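Local coordinates for broad specificity aminotransferase (Leishmania mexicana, PDB 4WB0), which probably transfers amino groups between amino acids and 2-oxo acids, with broad substrate specificity, using pyridoxal 5'-phosphate as cofactor, at residues Y48-V60 with E319-I331. Numbering follows the deposited sequence.
Sequences YRDEQGLPYPLRV and EWEAELSAMAERI
Glu323 reaches from helix 314-344 to the start of helix 59-71 and takes up its first backbone N-H groups. Its CG stands anti to the backbone N (chi1 -169°) and the chain runs on extended, carrying the carboxylate out to Leu58, Arg59 and Val60. Glu323 OE2 accepts from Arg59 N at 2.8 Å, and Glu323 OE1 accepts from Val60 N at 3.1 Å. Both oxygens use their syn lone pairs, and the two bonds, one on each oxygen, hold the carboxylate at the helix start and fix its rotation. Arg59 NH1 adds a salt bridge to OE2, which lies well out of the guanidinium plane. Tyr56 OH is 2.5 Å from Glu323 OE2, in a weak bond that is not settled, and a water links this hydroxyl to Glu323 O.

Met327 can be followed from CB to its tip. Met327 CB lies 3.7 Å from Tyr48 CE1. Met327 CG sits over one face of the Tyr48 ring, 3.5 Å from Tyr48 CZ, in a CH-pi contact. SD is farther above that ring and also touches Tyr56 CE2 and Leu58 CD1. A bend at chi3 (70°) brings Met327 CE back to Tyr48 CG, at 3.8 Å.

Arg330 lies toward the Tyr48 end. Its NE gives a weak hydrogen bond to Tyr48 OH, and Arg330 NH2 gives another weak one to Arg49 O at 2.7 Å. Asp50 O lies over the centre of one guanidinium face, while NH1 bonds to Leu392 O. Next to Glu323, at the helix 59-71 end, Leu58 CD2 meets the edge of Trp320, whose NE1 bonds to Asn260 O.

Within 48-60, Asp50 OD1 accepts from Gln52 N in an Asx turn. The whole contact ties a loop and the N-terminus of helix 59-71 to the long helix 314-344 of a class I aminotransferase. The Glu323 carboxylate, from a helix far away in sequence, receives the first two backbone N-H groups of helix 59-71, just after the N-cap residue Leu58.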
ATOM      1  N   TYR A  48       6.302  18.388   9.943  1.00 28.34           N
ATOM      2  CA  TYR A  48       6.103  19.459  10.919  1.00 29.08           C
ATOM      3  C   TYR A  48       6.797  19.187  12.246  1.00 28.47           C
ATOM      4  O   TYR A  48       6.725  18.055  12.767  1.00 27.24           O
ATOM      5  CB  TYR A  48       4.603  19.663  11.193  1.00 31.25           C
ATOM      6  CG  TYR A  48       4.363  20.814  12.109  1.00 27.79           C
ATOM      7  CD1 TYR A  48       4.419  22.107  11.634  1.00 26.33           C
ATOM      8  CD2 TYR A  48       4.086  20.625  13.453  1.00 26.93           C
ATOM      9  CE1 TYR A  48       4.229  23.173  12.460  1.00 24.46           C
ATOM     10  CE2 TYR A  48       3.886  21.698  14.297  1.00 25.35           C
ATOM     11  CZ  TYR A  48       3.954  22.970  13.797  1.00 27.56           C
ATOM     12  OH  TYR A  48       3.823  24.083  14.623  1.00 26.64           O
ATOM     13  N   ARG A  49       7.391  20.231  12.828  1.00 26.82           N
ATOM     14  CA  ARG A  49       7.956  20.149  14.180  1.00 29.20           C
ATOM     15  C   ARG A  49       7.379  21.313  14.977  1.00 28.12           C
ATOM     16  O   ARG A  49       7.083  22.366  14.390  1.00 25.03           O
ATOM     17  CB  ARG A  49       9.506  20.205  14.144  1.00 26.45           C
ATOM     18  CG  ARG A  49      10.207  18.973  13.456  1.00 28.40           C
ATOM     19  CD  ARG A  49      10.021  17.728  14.277  1.00 32.36           C
ATOM     20  NE  ARG A  49      10.536  16.462  13.729  1.00 33.13           N
ATOM     21  CZ  ARG A  49       9.854  15.591  12.963  1.00 32.49           C
ATOM     22  NH1 ARG A  49       8.633  15.855  12.509  1.00 29.77           N
ATOM     23  NH2 ARG A  49      10.436  14.437  12.603  1.00 34.14           N
ATOM     24  N   ASP A  50       7.198  21.110  16.277  1.00 28.36           N
ATOM     25  CA  ASP A  50       6.719  22.175  17.168  1.00 29.85           C
ATOM     26  C   ASP A  50       7.805  23.171  17.588  1.00 31.71           C
ATOM     27  O   ASP A  50       8.950  23.136  17.094  1.00 30.22           O
ATOM     28  CB  ASP A  50       6.043  21.566  18.412  1.00 30.76           C
ATOM     29  CG  ASP A  50       7.005  20.824  19.326  1.00 33.75           C
ATOM     30  OD1 ASP A  50       8.259  20.967  19.237  1.00 32.06           O
ATOM     31  OD2 ASP A  50       6.476  20.094  20.191  1.00 32.91           O
ATOM     32  N   GLU A  51       7.419  24.081  18.481  1.00 33.72           N
ATOM     33  CA  GLU A  51       8.313  25.097  19.073  1.00 37.54           C
ATOM     34  C   GLU A  51       9.620  24.543  19.622  1.00 37.00           C
ATOM     35  O   GLU A  51      10.631  25.236  19.674  1.00 33.65           O
ATOM     36  CB  GLU A  51       7.619  25.833  20.241  1.00 41.34           C
ATOM     37  CG  GLU A  51       6.483  26.751  19.810  1.00 41.58           C
ATOM     38  CD  GLU A  51       5.164  26.016  19.548  1.00 42.22           C
ATOM     39  OE1 GLU A  51       5.092  24.738  19.674  1.00 39.64           O
ATOM     40  OE2 GLU A  51       4.181  26.748  19.224  1.00 42.36           O
ATOM     41  N   GLN A  52       9.591  23.294  20.065  1.00 34.68           N
ATOM     42  CA  GLN A  52      10.781  22.692  20.673  1.00 34.42           C
ATOM     43  C   GLN A  52      11.535  21.926  19.603  1.00 31.73           C
ATOM     44  O   GLN A  52      12.538  21.282  19.908  1.00 32.94           O
ATOM     45  CB  GLN A  52      10.417  21.749  21.837  1.00 41.95           C
ATOM     46  CG  GLN A  52      10.140  22.470  23.151  1.00 51.57           C
ATOM     47  CD  GLN A  52       8.848  23.257  23.138  1.00 55.51           C
ATOM     48  OE1 GLN A  52       7.813  22.753  22.728  1.00 56.43           O
ATOM     49  NE2 GLN A  52       8.899  24.488  23.603  1.00 57.99           N
ATOM     50  N   GLY A  53      11.021  21.966  18.374  1.00 30.06           N
ATOM     51  CA  GLY A  53      11.605  21.217  17.272  1.00 29.77           C
ATOM     52  C   GLY A  53      11.325  19.712  17.368  1.00 32.76           C
ATOM     53  O   GLY A  53      12.040  18.902  16.790  1.00 33.81           O
ATOM     54  N   LEU A  54      10.291  19.312  18.110  1.00 32.52           N
ATOM     55  CA  LEU A  54      10.008  17.889  18.273  1.00 30.95           C
ATOM     56  C   LEU A  54       8.772  17.451  17.424  1.00 28.83           C
ATOM     57  O   LEU A  54       7.967  18.283  17.037  1.00 27.86           O
ATOM     58  CB  LEU A  54       9.819  17.558  19.737  1.00 33.39           C
ATOM     59  CG  LEU A  54      11.050  17.807  20.632  1.00 35.37           C
ATOM     60  CD1 LEU A  54      10.715  17.670  22.109  1.00 37.91           C
ATOM     61  CD2 LEU A  54      12.166  16.861  20.275  1.00 35.76           C
ATOM     62  N   PRO A  55       8.686  16.151  17.085  1.00 28.83           N
ATOM     63  CA  PRO A  55       7.503  15.641  16.372  1.00 27.78           C
ATOM     64  C   PRO A  55       6.220  16.024  17.105  1.00 30.11           C
ATOM     65  O   PRO A  55       6.219  16.107  18.329  1.00 29.20           O
ATOM     66  CB  PRO A  55       7.676  14.109  16.377  1.00 28.54           C
ATOM     67  CG  PRO A  55       9.106  13.874  16.669  1.00 31.82           C
ATOM     68  CD  PRO A  55       9.593  15.057  17.503  1.00 31.83           C
ATOM     69  N   TYR A  56       5.150  16.278  16.350  1.00 29.19           N
ATOM     70  CA  TYR A  56       3.966  16.906  16.933  1.00 30.98           C
ATOM     71  C   TYR A  56       2.702  16.109  16.572  1.00 29.72           C
ATOM     72  O   TYR A  56       2.011  16.454  15.625  1.00 26.33           O
ATOM     73  CB  TYR A  56       3.876  18.366  16.448  1.00 33.33           C
ATOM     74  CG  TYR A  56       2.647  19.134  16.952  1.00 33.91           C
ATOM     75  CD1 TYR A  56       2.528  19.490  18.277  1.00 37.91           C
ATOM     76  CD2 TYR A  56       1.596  19.447  16.085  1.00 32.95           C
ATOM     77  CE1 TYR A  56       1.392  20.165  18.749  1.00 40.33           C
ATOM     78  CE2 TYR A  56       0.446  20.090  16.534  1.00 33.41           C
ATOM     79  CZ  TYR A  56       0.351  20.454  17.860  1.00 39.83           C
ATOM     80  OH  TYR A  56      -0.791  21.103  18.307  1.00 42.95           O
ATOM     81  N   PRO A  57       2.453  14.986  17.279  1.00 27.79           N
ATOM     82  CA  PRO A  57       1.173  14.294  17.090  1.00 27.83           C
ATOM     83  C   PRO A  57       0.062  15.270  17.487  1.00 28.88           C
ATOM     84  O   PRO A  57       0.152  15.871  18.547  1.00 28.83           O
ATOM     85  CB  PRO A  57       1.251  13.082  18.057  1.00 33.19           C
ATOM     86  CG  PRO A  57       2.679  12.945  18.401  1.00 33.26           C
ATOM     87  CD  PRO A  57       3.278  14.339  18.306  1.00 30.32           C
ATOM     88  N   LEU A  58      -0.936  15.477  16.637  1.00 27.21           N
ATOM     89  CA  LEU A  58      -1.937  16.498  16.884  1.00 27.33           C
ATOM     90  C   LEU A  58      -2.842  16.100  18.060  1.00 28.83           C
ATOM     91  O   LEU A  58      -3.155  14.926  18.284  1.00 29.57           O
ATOM     92  CB  LEU A  58      -2.791  16.738  15.640  1.00 28.78           C
ATOM     93  CG  LEU A  58      -2.257  17.810  14.670  1.00 29.17           C
ATOM     94  CD1 LEU A  58      -0.940  17.359  14.123  1.00 30.09           C
ATOM     95  CD2 LEU A  58      -3.240  18.087  13.505  1.00 26.14           C
ATOM     96  N   ARG A  59      -3.267  17.115  18.790  1.00 27.76           N
ATOM     97  CA  ARG A  59      -4.142  16.886  19.914  1.00 31.92           C
ATOM     98  C   ARG A  59      -5.427  16.287  19.449  1.00 29.28           C
ATOM     99  O   ARG A  59      -5.952  15.415  20.144  1.00 29.46           O
ATOM    100  CB  ARG A  59      -4.458  18.174  20.700  1.00 35.04           C
ATOM    101  CG  ARG A  59      -3.230  18.850  21.267  1.00 46.96           C
ATOM    102  CD  ARG A  59      -3.588  20.226  21.851  1.00 56.62           C
ATOM    103  NE  ARG A  59      -2.441  21.131  21.776  1.00 64.77           N
ATOM    104  CZ  ARG A  59      -2.224  22.019  20.811  1.00 66.77           C
ATOM    105  NH1 ARG A  59      -3.089  22.168  19.805  1.00 64.68           N
ATOM    106  NH2 ARG A  59      -1.129  22.768  20.864  1.00 70.60           N
ATOM    107  N   VAL A  60      -5.926  16.678  18.284  1.00 28.51           N
ATOM    108  CA  VAL A  60      -7.193  16.065  17.842  1.00 29.73           C
ATOM    109  C   VAL A  60      -6.988  14.616  17.404  1.00 28.30           C
ATOM    110  O   VAL A  60      -7.896  13.778  17.498  1.00 26.58           O
ATOM    111  CB  VAL A  60      -7.862  16.801  16.675  1.00 30.92           C
ATOM    112  CG1 VAL A  60      -8.331  18.099  17.070  1.00 30.81           C
ATOM    113  CG2 VAL A  60      -6.874  16.949  15.475  1.00 27.76           C
ATOM    114  N   GLU A 319     -11.744  21.991  16.000  1.00 25.59           N
ATOM    115  CA  GLU A 319     -10.473  21.938  16.722  1.00 28.74           C
ATOM    116  C   GLU A 319      -9.299  21.660  15.771  1.00 27.36           C
ATOM    117  O   GLU A 319      -8.187  22.236  15.904  1.00 24.74           O
ATOM    118  CB  GLU A 319     -10.507  20.894  17.821  1.00 31.68           C
ATOM    119  CG  GLU A 319     -11.305  21.390  19.015  1.00 41.15           C
ATOM    120  CD  GLU A 319     -11.620  20.291  20.032  1.00 47.54           C
ATOM    121  OE1 GLU A 319     -12.512  20.497  20.886  1.00 55.15           O
ATOM    122  OE2 GLU A 319     -10.968  19.220  19.969  1.00 44.78           O
ATOM    123  N   TRP A 320      -9.514  20.756  14.829  1.00 28.14           N
ATOM    124  CA  TRP A 320      -8.450  20.440  13.865  1.00 24.58           C
ATOM    125  C   TRP A 320      -8.070  21.659  13.052  1.00 23.80           C
ATOM    126  O   TRP A 320      -6.900  21.969  12.877  1.00 22.87           O
ATOM    127  CB  TRP A 320      -8.875  19.325  12.904  1.00 22.26           C
ATOM    128  CG  TRP A 320      -7.834  19.046  11.888  1.00 23.50           C
ATOM    129  CD1 TRP A 320      -6.481  18.904  12.102  1.00 24.95           C
ATOM    130  CD2 TRP A 320      -8.042  18.867  10.496  1.00 24.70           C
ATOM    131  NE1 TRP A 320      -5.858  18.661  10.908  1.00 25.35           N
ATOM    132  CE2 TRP A 320      -6.796  18.638   9.910  1.00 23.29           C
ATOM    133  CE3 TRP A 320      -9.180  18.881   9.689  1.00 25.05           C
ATOM    134  CZ2 TRP A 320      -6.646  18.409   8.541  1.00 24.15           C
ATOM    135  CZ3 TRP A 320      -9.030  18.694   8.333  1.00 27.90           C
ATOM    136  CH2 TRP A 320      -7.780  18.441   7.776  1.00 25.40           C
ATOM    137  N   GLU A 321      -9.057  22.327  12.491  1.00 24.13           N
ATOM    138  CA  GLU A 321      -8.754  23.513  11.696  1.00 27.15           C
ATOM    139  C   GLU A 321      -8.008  24.578  12.511  1.00 28.31           C
ATOM    140  O   GLU A 321      -7.088  25.200  12.004  1.00 26.27           O
ATOM    141  CB  GLU A 321     -10.028  24.043  11.061  1.00 28.94           C
ATOM    142  CG  GLU A 321     -10.587  22.988  10.053  1.00 26.85           C
ATOM    143  CD  GLU A 321     -11.616  23.553   9.051  1.00 35.72           C
ATOM    144  OE1 GLU A 321     -12.552  22.833   8.648  1.00 36.59           O
ATOM    145  OE2 GLU A 321     -11.472  24.715   8.630  1.00 39.34           O
ATOM    146  N   ALA A 322      -8.325  24.741  13.790  1.00 28.50           N
ATOM    147  CA  ALA A 322      -7.593  25.707  14.626  1.00 28.67           C
ATOM    148  C   ALA A 322      -6.128  25.264  14.855  1.00 27.75           C
ATOM    149  O   ALA A 322      -5.195  26.083  14.827  1.00 29.11           O
ATOM    150  CB  ALA A 322      -8.334  25.902  15.969  1.00 28.89           C
ATOM    151  N   GLU A 323      -5.922  23.963  15.060  1.00 26.10           N
ATOM    152  CA  GLU A 323      -4.613  23.405  15.265  1.00 27.43           C
ATOM    153  C   GLU A 323      -3.714  23.583  14.006  1.00 30.19           C
ATOM    154  O   GLU A 323      -2.545  23.983  14.094  1.00 26.40           O
ATOM    155  CB  GLU A 323      -4.788  21.938  15.658  1.00 31.99           C
ATOM    156  CG  GLU A 323      -3.591  21.270  16.148  1.00 33.67           C
ATOM    157  CD  GLU A 323      -3.847  20.055  17.071  1.00 33.25           C
ATOM    158  OE1 GLU A 323      -4.976  19.410  17.098  1.00 30.72           O
ATOM    159  OE2 GLU A 323      -2.843  19.730  17.770  1.00 33.06           O
ATOM    160  N   LEU A 324      -4.313  23.391  12.842  1.00 26.43           N
ATOM    161  CA  LEU A 324      -3.582  23.515  11.573  1.00 25.70           C
ATOM    162  C   LEU A 324      -3.275  25.006  11.299  1.00 25.04           C
ATOM    163  O   LEU A 324      -2.199  25.360  10.848  1.00 26.57           O
ATOM    164  CB  LEU A 324      -4.408  22.905  10.439  1.00 24.03           C
ATOM    165  CG  LEU A 324      -3.810  22.899   9.044  1.00 23.17           C
ATOM    166  CD1 LEU A 324      -2.453  22.149   9.119  1.00 25.24           C
ATOM    167  CD2 LEU A 324      -4.754  22.291   8.010  1.00 25.44           C
ATOM    168  N   SER A 325      -4.220  25.877  11.592  1.00 25.58           N
ATOM    169  CA  SER A 325      -3.990  27.295  11.492  0.60 26.33           C
ATOM    170  C   SER A 325      -2.818  27.746  12.362  1.00 27.42           C
ATOM    171  O   SER A 325      -2.009  28.602  11.953  1.00 26.29           O
ATOM    172  CB  SER A 325      -5.243  28.038  11.895  0.60 29.20           C
ATOM    173  OG  SER A 325      -5.078  29.400  11.678  0.60 29.09           O
ATOM    174  N   ALA A 326      -2.726  27.170  13.560  1.00 26.92           N
ATOM    175  CA  ALA A 326      -1.611  27.514  14.439  1.00 29.77           C
ATOM    176  C   ALA A 326      -0.297  26.975  13.924  1.00 28.94           C
ATOM    177  O   ALA A 326       0.724  27.631  14.123  1.00 25.39           O
ATOM    178  CB  ALA A 326      -1.842  27.016  15.869  1.00 31.28           C
ATOM    179  N   MET A 327      -0.328  25.799  13.293  1.00 30.07           N
ATOM    180  CA  MET A 327       0.853  25.220  12.699  1.00 27.19           C
ATOM    181  C   MET A 327       1.336  26.124  11.579  1.00 27.79           C
ATOM    182  O   MET A 327       2.530  26.460  11.526  1.00 25.45           O
ATOM    183  CB  MET A 327       0.618  23.798  12.174  1.00 25.74           C
ATOM    184  CG  MET A 327       0.455  22.777  13.310  1.00 27.53           C
ATOM    185  SD  MET A 327      -0.603  21.370  12.812  1.00 30.13           S
ATOM    186  CE  MET A 327       0.544  20.631  11.665  1.00 25.87           C
ATOM    187  N   ALA A 328       0.435  26.520  10.690  1.00 27.81           N
ATOM    188  CA  ALA A 328       0.808  27.418   9.604  1.00 27.64           C
ATOM    189  C   ALA A 328       1.385  28.730  10.171  1.00 30.97           C
ATOM    190  O   ALA A 328       2.292  29.339   9.588  1.00 29.55           O
ATOM    191  CB  ALA A 328      -0.383  27.702   8.709  1.00 26.32           C
ATOM    192  N   GLU A 329       0.833  29.202  11.289  1.00 32.90           N
ATOM    193  CA  GLU A 329       1.323  30.450  11.851  1.00 37.50           C
ATOM    194  C   GLU A 329       2.733  30.282  12.475  1.00 28.72           C
ATOM    195  O   GLU A 329       3.539  31.190  12.387  1.00 29.93           O
ATOM    196  CB  GLU A 329       0.345  30.994  12.878  1.00 45.16           C
ATOM    197  CG  GLU A 329       0.848  32.232  13.528  1.00 58.79           C
ATOM    198  CD  GLU A 329      -0.226  33.022  14.228  1.00 73.99           C
ATOM    199  OE1 GLU A 329      -1.105  32.400  14.863  1.00 78.05           O
ATOM    200  OE2 GLU A 329      -0.188  34.276  14.136  1.00 81.45           O
ATOM    201  N   ARG A 330       3.047  29.140  13.081  1.00 27.16           N
ATOM    202  CA  ARG A 330       4.411  28.977  13.632  1.00 25.75           C
ATOM    203  C   ARG A 330       5.435  29.009  12.467  1.00 28.50           C
ATOM    204  O   ARG A 330       6.537  29.526  12.597  1.00 27.99           O
ATOM    205  CB  ARG A 330       4.529  27.697  14.442  1.00 24.70           C
ATOM    206  CG  ARG A 330       5.765  27.679  15.355  1.00 25.63           C
ATOM    207  CD  ARG A 330       5.995  26.315  15.934  1.00 29.49           C
ATOM    208  NE  ARG A 330       6.649  25.414  14.984  1.00 29.07           N
ATOM    209  CZ  ARG A 330       7.935  25.488  14.659  1.00 28.15           C
ATOM    210  NH1 ARG A 330       8.692  26.470  15.165  1.00 26.70           N
ATOM    211  NH2 ARG A 330       8.457  24.616  13.798  1.00 26.58           N
ATOM    212  N   ILE A 331       5.041  28.478  11.314  1.00 27.77           N
ATOM    213  CA  ILE A 331       5.903  28.505  10.145  1.00 29.45           C
ATOM    214  C   ILE A 331       6.173  29.923   9.695  1.00 27.61           C
ATOM    215  O   ILE A 331       7.321  30.265   9.458  1.00 27.04           O
ATOM    216  CB  ILE A 331       5.300  27.647   9.032  1.00 27.27           C
ATOM    217  CG1 ILE A 331       5.318  26.183   9.503  1.00 28.37           C
ATOM    218  CG2 ILE A 331       6.042  27.803   7.684  1.00 28.84           C
ATOM    219  CD1 ILE A 331       4.415  25.269   8.703  1.00 28.34           C
TER
HETATM  220  O   HOH W   1      -0.935  23.517  16.528  1.00 34.70           O